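Local coordinates for putative ABC-transporter ATP-binding protein (Alicyclobacillus acidocaldarius, PDB 1Z47), which probably binds and hydrolyses ATP as the ATPase subunit of a putative ABC-type sulfate transporter, at residues Q37-P49 against H192-Q206. Sequence-based numbering, arbitrary orientation.
Sequences QIREGEMVGLLGP and HDEMGVTSVFVTHDQ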
loop_
_atom_site.group_PDB
_atom_site.type_symbol
_atom_site.label_atom_id
_atom_site.label_comp_id
_atom_site.label_asym_id
_atom_site.label_seq_id
_atom_site.Cartn_x
_atom_site.Cartn_y
_atom_site.Cartn_z
ATOM N N GLN B 37 -25.312 -6.237 10.810
ATOM C CA GLN B 37 -25.251 -6.063 12.246
ATOM C C GLN B 37 -23.802 -6.155 12.680
ATOM O O GLN B 37 -23.146 -7.178 12.456
ATOM C CB GLN B 37 -26.045 -7.157 12.955
ATOM C CG GLN B 37 -27.453 -7.377 12.430
ATOM C CD GLN B 37 -28.246 -8.309 13.330
ATOM O OE1 GLN B 37 -28.723 -7.905 14.393
ATOM N NE2 GLN B 37 -28.372 -9.566 12.921
ATOM N N ILE B 38 -23.305 -5.090 13.301
ATOM C CA ILE B 38 -21.934 -5.076 13.798
ATOM C C ILE B 38 -21.973 -5.358 15.306
ATOM O O ILE B 38 -22.757 -4.750 16.039
ATOM C CB ILE B 38 -21.264 -3.708 13.514
ATOM C CG1 ILE B 38 -21.006 -3.572 12.003
ATOM C CG2 ILE B 38 -19.960 -3.589 14.277
ATOM C CD1 ILE B 38 -20.460 -2.211 11.581
ATOM N N ARG B 39 -21.132 -6.288 15.752
ATOM C CA ARG B 39 -21.065 -6.675 17.163
ATOM C C ARG B 39 -20.368 -5.648 18.073
ATOM O O ARG B 39 -19.530 -4.846 17.631
ATOM C CB ARG B 39 -20.353 -8.026 17.291
ATOM C CG ARG B 39 -20.837 -9.087 16.297
ATOM C CD ARG B 39 -20.140 -10.428 16.511
ATOM N NE ARG B 39 -20.731 -11.182 17.619
ATOM C CZ ARG B 39 -20.228 -12.307 18.121
ATOM N NH1 ARG B 39 -20.844 -12.913 19.126
ATOM N NH2 ARG B 39 -19.106 -12.825 17.631
ATOM N N GLU B 40 -20.718 -5.679 19.357
ATOM C CA GLU B 40 -20.116 -4.761 20.318
ATOM C C GLU B 40 -18.615 -5.036 20.480
ATOM O O GLU B 40 -18.179 -6.196 20.595
ATOM C CB GLU B 40 -20.841 -4.864 21.677
ATOM C CG GLU B 40 -22.295 -4.352 21.636
ATOM C CD GLU B 40 -23.026 -4.426 22.985
ATOM O OE1 GLU B 40 -22.644 -3.700 23.936
ATOM O OE2 GLU B 40 -23.996 -5.210 23.092
ATOM N N GLY B 41 -17.825 -3.959 20.464
ATOM C CA GLY B 41 -16.388 -4.090 20.625
ATOM C C GLY B 41 -15.689 -4.610 19.383
ATOM O O GLY B 41 -14.505 -4.953 19.405
ATOM N N GLU B 42 -16.415 -4.669 18.281
ATOM C CA GLU B 42 -15.811 -5.175 17.057
ATOM C C GLU B 42 -15.200 -4.029 16.257
ATOM O O GLU B 42 -15.648 -2.887 16.359
ATOM C CB GLU B 42 -16.878 -5.872 16.204
ATOM C CG GLU B 42 -16.316 -6.769 15.144
ATOM C CD GLU B 42 -17.391 -7.501 14.353
ATOM O OE1 GLU B 42 -17.048 -8.542 13.759
ATOM O OE2 GLU B 42 -18.556 -7.035 14.317
ATOM N N MET B 43 -14.175 -4.340 15.470
ATOM C CA MET B 43 -13.570 -3.334 14.603
ATOM C C MET B 43 -13.940 -3.755 13.176
ATOM O O MET B 43 -13.448 -4.765 12.703
ATOM C CB MET B 43 -12.051 -3.333 14.742
ATOM C CG MET B 43 -11.353 -2.409 13.746
ATOM S SD MET B 43 -9.758 -1.905 14.372
ATOM C CE MET B 43 -10.138 -0.224 14.876
ATOM N N VAL B 44 -14.792 -2.993 12.501
ATOM C CA VAL B 44 -15.184 -3.378 11.134
ATOM C C VAL B 44 -14.613 -2.478 10.046
ATOM O O VAL B 44 -14.649 -1.253 10.169
ATOM C CB VAL B 44 -16.720 -3.385 10.973
ATOM C CG1 VAL B 44 -17.112 -3.476 9.477
ATOM C CG2 VAL B 44 -17.315 -4.559 11.769
ATOM N N GLY B 45 -14.104 -3.095 8.982
ATOM C CA GLY B 45 -13.581 -2.333 7.864
ATOM C C GLY B 45 -14.602 -2.301 6.727
ATOM O O GLY B 45 -15.127 -3.339 6.311
ATOM N N LEU B 46 -14.916 -1.111 6.247
ATOM C CA LEU B 46 -15.834 -0.989 5.137
ATOM C C LEU B 46 -14.876 -0.931 3.930
ATOM O O LEU B 46 -14.231 0.094 3.659
ATOM C CB LEU B 46 -16.670 0.279 5.252
ATOM C CG LEU B 46 -17.514 0.513 6.524
ATOM C CD1 LEU B 46 -18.181 1.857 6.417
ATOM C CD2 LEU B 46 -18.582 -0.569 6.677
ATOM N N LEU B 47 -14.787 -2.052 3.226
ATOM C CA LEU B 47 -13.892 -2.177 2.074
ATOM C C LEU B 47 -14.596 -2.168 0.715
ATOM O O LEU B 47 -15.462 -3.011 0.450
ATOM C CB LEU B 47 -13.083 -3.466 2.234
ATOM C CG LEU B 47 -12.231 -3.957 1.062
ATOM C CD1 LEU B 47 -11.160 -2.914 0.702
ATOM C CD2 LEU B 47 -11.570 -5.278 1.446
ATOM N N GLY B 48 -14.207 -1.232 -0.144
ATOM C CA GLY B 48 -14.787 -1.148 -1.472
ATOM C C GLY B 48 -14.130 -0.111 -2.383
ATOM O O GLY B 48 -13.319 0.711 -1.937
ATOM N N PRO B 49 -14.463 -0.128 -3.679
ATOM C CA PRO B 49 -13.895 0.832 -4.646
ATOM C C PRO B 49 -14.402 2.234 -4.307
ATOM O O PRO B 49 -15.387 2.394 -3.585
ATOM C CB PRO B 49 -14.482 0.380 -5.982
ATOM C CG PRO B 49 -14.718 -1.083 -5.792
ATOM C CD PRO B 49 -15.249 -1.173 -4.356
ATOM N N HIS B 192 -7.796 0.455 20.080
ATOM C CA HIS B 192 -9.115 -0.168 20.018
ATOM C C HIS B 192 -9.257 -1.344 20.990
ATOM O O HIS B 192 -10.242 -1.454 21.708
ATOM C CB HIS B 192 -9.396 -0.691 18.608
ATOM C CG HIS B 192 -10.609 -1.562 18.527
ATOM N ND1 HIS B 192 -11.878 -1.056 18.335
ATOM C CD2 HIS B 192 -10.744 -2.907 18.616
ATOM C CE1 HIS B 192 -12.746 -2.055 18.306
ATOM N NE2 HIS B 192 -12.086 -3.188 18.474
ATOM N N ASP B 193 -8.283 -2.236 20.981
ATOM C CA ASP B 193 -8.345 -3.388 21.844
ATOM C C ASP B 193 -8.320 -2.964 23.290
ATOM O O ASP B 193 -8.892 -3.632 24.152
ATOM C CB ASP B 193 -7.191 -4.333 21.523
ATOM C CG ASP B 193 -7.364 -4.990 20.168
ATOM O OD1 ASP B 193 -6.402 -5.586 19.637
ATOM O OD2 ASP B 193 -8.487 -4.901 19.640
ATOM N N GLU B 194 -7.675 -1.837 23.551
ATOM C CA GLU B 194 -7.590 -1.342 24.914
ATOM C C GLU B 194 -8.893 -0.702 25.371
ATOM O O GLU B 194 -9.444 -1.089 26.396
ATOM C CB GLU B 194 -6.459 -0.325 25.043
ATOM C CG GLU B 194 -6.264 0.144 26.467
ATOM C CD GLU B 194 -5.842 -0.995 27.371
ATOM O OE1 GLU B 194 -5.967 -0.863 28.610
ATOM O OE2 GLU B 194 -5.378 -2.023 26.833
ATOM N N MET B 195 -9.391 0.269 24.611
ATOM C CA MET B 195 -10.612 0.966 24.984
ATOM C C MET B 195 -11.884 0.123 24.894
ATOM O O MET B 195 -12.920 0.523 25.417
ATOM C CB MET B 195 -10.788 2.230 24.142
ATOM C CG MET B 195 -9.636 3.235 24.223
ATOM S SD MET B 195 -9.305 3.877 25.875
ATOM C CE MET B 195 -10.857 4.693 26.255
ATOM N N GLY B 196 -11.808 -1.021 24.220
ATOM C CA GLY B 196 -12.955 -1.906 24.091
ATOM C C GLY B 196 -14.183 -1.348 23.397
ATOM O O GLY B 196 -15.278 -1.876 23.568
ATOM N N VAL B 197 -13.993 -0.298 22.602
ATOM C CA VAL B 197 -15.064 0.372 21.863
ATOM C C VAL B 197 -15.435 -0.395 20.583
ATOM O O VAL B 197 -14.862 -1.438 20.292
ATOM C CB VAL B 197 -14.603 1.795 21.481
ATOM C CG1 VAL B 197 -15.760 2.634 20.965
ATOM C CG2 VAL B 197 -13.971 2.457 22.682
ATOM N N THR B 198 -16.419 0.118 19.847
ATOM C CA THR B 198 -16.868 -0.464 18.577
ATOM C C THR B 198 -16.287 0.477 17.510
ATOM O O THR B 198 -16.531 1.681 17.549
ATOM C CB THR B 198 -18.416 -0.451 18.467
ATOM O OG1 THR B 198 -18.978 -1.253 19.517
ATOM C CG2 THR B 198 -18.870 -0.999 17.100
ATOM N N SER B 199 -15.535 -0.058 16.553
ATOM C CA SER B 199 -14.922 0.805 15.551
ATOM C C SER B 199 -15.207 0.401 14.101
ATOM O O SER B 199 -15.237 -0.782 13.776
ATOM C CB SER B 199 -13.405 0.825 15.770
ATOM O OG SER B 199 -13.056 1.351 17.038
ATOM N N VAL B 200 -15.404 1.400 13.248
ATOM C CA VAL B 200 -15.670 1.175 11.825
ATOM C C VAL B 200 -14.737 2.111 11.039
ATOM O O VAL B 200 -14.649 3.302 11.347
ATOM C CB VAL B 200 -17.123 1.544 11.426
ATOM C CG1 VAL B 200 -17.427 1.011 10.007
ATOM C CG2 VAL B 200 -18.124 0.957 12.425
ATOM N N PHE B 201 -14.057 1.588 10.020
ATOM C CA PHE B 201 -13.171 2.448 9.238
ATOM C C PHE B 201 -13.407 2.186 7.757
ATOM O O PHE B 201 -13.861 1.113 7.373
ATOM C CB PHE B 201 -11.703 2.207 9.624
ATOM C CG PHE B 201 -11.189 0.836 9.286
ATOM C CD1 PHE B 201 -10.503 0.604 8.086
ATOM C CD2 PHE B 201 -11.350 -0.220 10.184
ATOM C CE1 PHE B 201 -9.985 -0.657 7.804
ATOM C CE2 PHE B 201 -10.846 -1.482 9.920
ATOM C CZ PHE B 201 -10.154 -1.712 8.723
ATOM N N VAL B 202 -13.120 3.188 6.942
ATOM C CA VAL B 202 -13.317 3.109 5.496
ATOM C C VAL B 202 -11.975 2.842 4.833
ATOM O O VAL B 202 -10.950 3.374 5.266
ATOM C CB VAL B 202 -13.906 4.450 4.979
ATOM C CG1 VAL B 202 -13.694 4.593 3.473
ATOM C CG2 VAL B 202 -15.421 4.519 5.327
ATOM N N THR B 203 -11.971 2.015 3.790
ATOM C CA THR B 203 -10.719 1.723 3.099
ATOM C C THR B 203 -10.901 1.099 1.708
ATOM O O THR B 203 -11.852 0.358 1.454
ATOM C CB THR B 203 -9.820 0.797 3.961
ATOM O OG1 THR B 203 -8.548 0.640 3.328
ATOM C CG2 THR B 203 -10.454 -0.554 4.134
ATOM N N HIS B 204 -9.988 1.419 0.799
ATOM C CA HIS B 204 -10.035 0.839 -0.534
ATOM C C HIS B 204 -8.835 -0.101 -0.698
ATOM O O HIS B 204 -8.565 -0.612 -1.796
ATOM C CB HIS B 204 -10.033 1.945 -1.605
ATOM C CG HIS B 204 -8.898 2.922 -1.474
ATOM N ND1 HIS B 204 -7.585 2.575 -1.701
ATOM C CD2 HIS B 204 -8.887 4.240 -1.151
ATOM C CE1 HIS B 204 -6.811 3.633 -1.525
ATOM N NE2 HIS B 204 -7.578 4.657 -1.192
ATOM N N ASP B 205 -8.149 -0.355 0.420
ATOM C CA ASP B 205 -6.948 -1.206 0.481
ATOM C C ASP B 205 -7.262 -2.544 1.172
ATOM O O ASP B 205 -7.335 -2.621 2.396
ATOM C CB ASP B 205 -5.845 -0.487 1.269
ATOM C CG ASP B 205 -4.521 -1.244 1.252
ATOM O OD1 ASP B 205 -4.518 -2.465 0.954
ATOM O OD2 ASP B 205 -3.479 -0.606 1.539
ATOM N N GLN B 206 -7.411 -3.608 0.394
ATOM C CA GLN B 206 -7.762 -4.879 0.998
ATOM C C GLN B 206 -6.729 -5.371 2.009
ATOM O O GLN B 206 -7.090 -6.001 2.999
ATOM C CB GLN B 206 -8.022 -5.928 -0.095
ATOM C CG GLN B 206 -6.858 -6.212 -1.054
ATOM C CD GLN B 206 -5.807 -7.131 -0.456
ATOM O OE1 GLN B 206 -6.127 -8.092 0.256
ATOM N NE2 GLN B 206 -4.549 -6.864 -0.769
#
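Met43 and His192 pack against each other where strand 43-47 runs parallel to strand 198-203. Met43 CB sits over one face of the imidazole, 3.9 Å from the His192 ring centroid. CG, anti to the backbone N (chi1 174°), touches the edge of the Phe201 ring, with Met43 CG 4.0 Å from Phe201 CE2. SD lies over the same His192 ring, and the bend at chi3 brings Met43 CE to 3.5 Å from Ser199 CB. The histidine is held from two sides: ND1 shares a hydrogen bond with Ser199 OG, and NE2 gives a weak, bent one to Gly41 O.

Gly45 leaves room for Phe201. The phenyl ring lies across the glycine, with Gly45 CA 3.6 Å from the Phe201 ring centroid. Val44, Leu46, Val200 and Val202 point to the other face of the sheet. There Leu46 CG meets Val200 CG1 at 3.5 Å, and helix 54-62 covers both residues.

Six backbone hydrogen bonds join the two segments; the first is Ser199 N to Glu42 O and the last Gly48 N to Thr203 O. Before the strands pair, Gly41 N in the type II turn 39-42 donates to Thr198 OG1 at 3.1 Å, and this hydroxyl is also hydrogen-bonded to Thr14 OG1.

Past the pairing, His204, probably the switch (H-loop) histidine, hydrogen-bonds through ND1 to Thr178 OG1 of the second subunit. Strand 43-47 runs into Gly48, where a probable Walker A P-loop begins before helix 54-62. Strand 198-203 is inserted between it and strand 166-170, as is characteristic of the ASCE-type P-loop NTPase core of ABC ATPases.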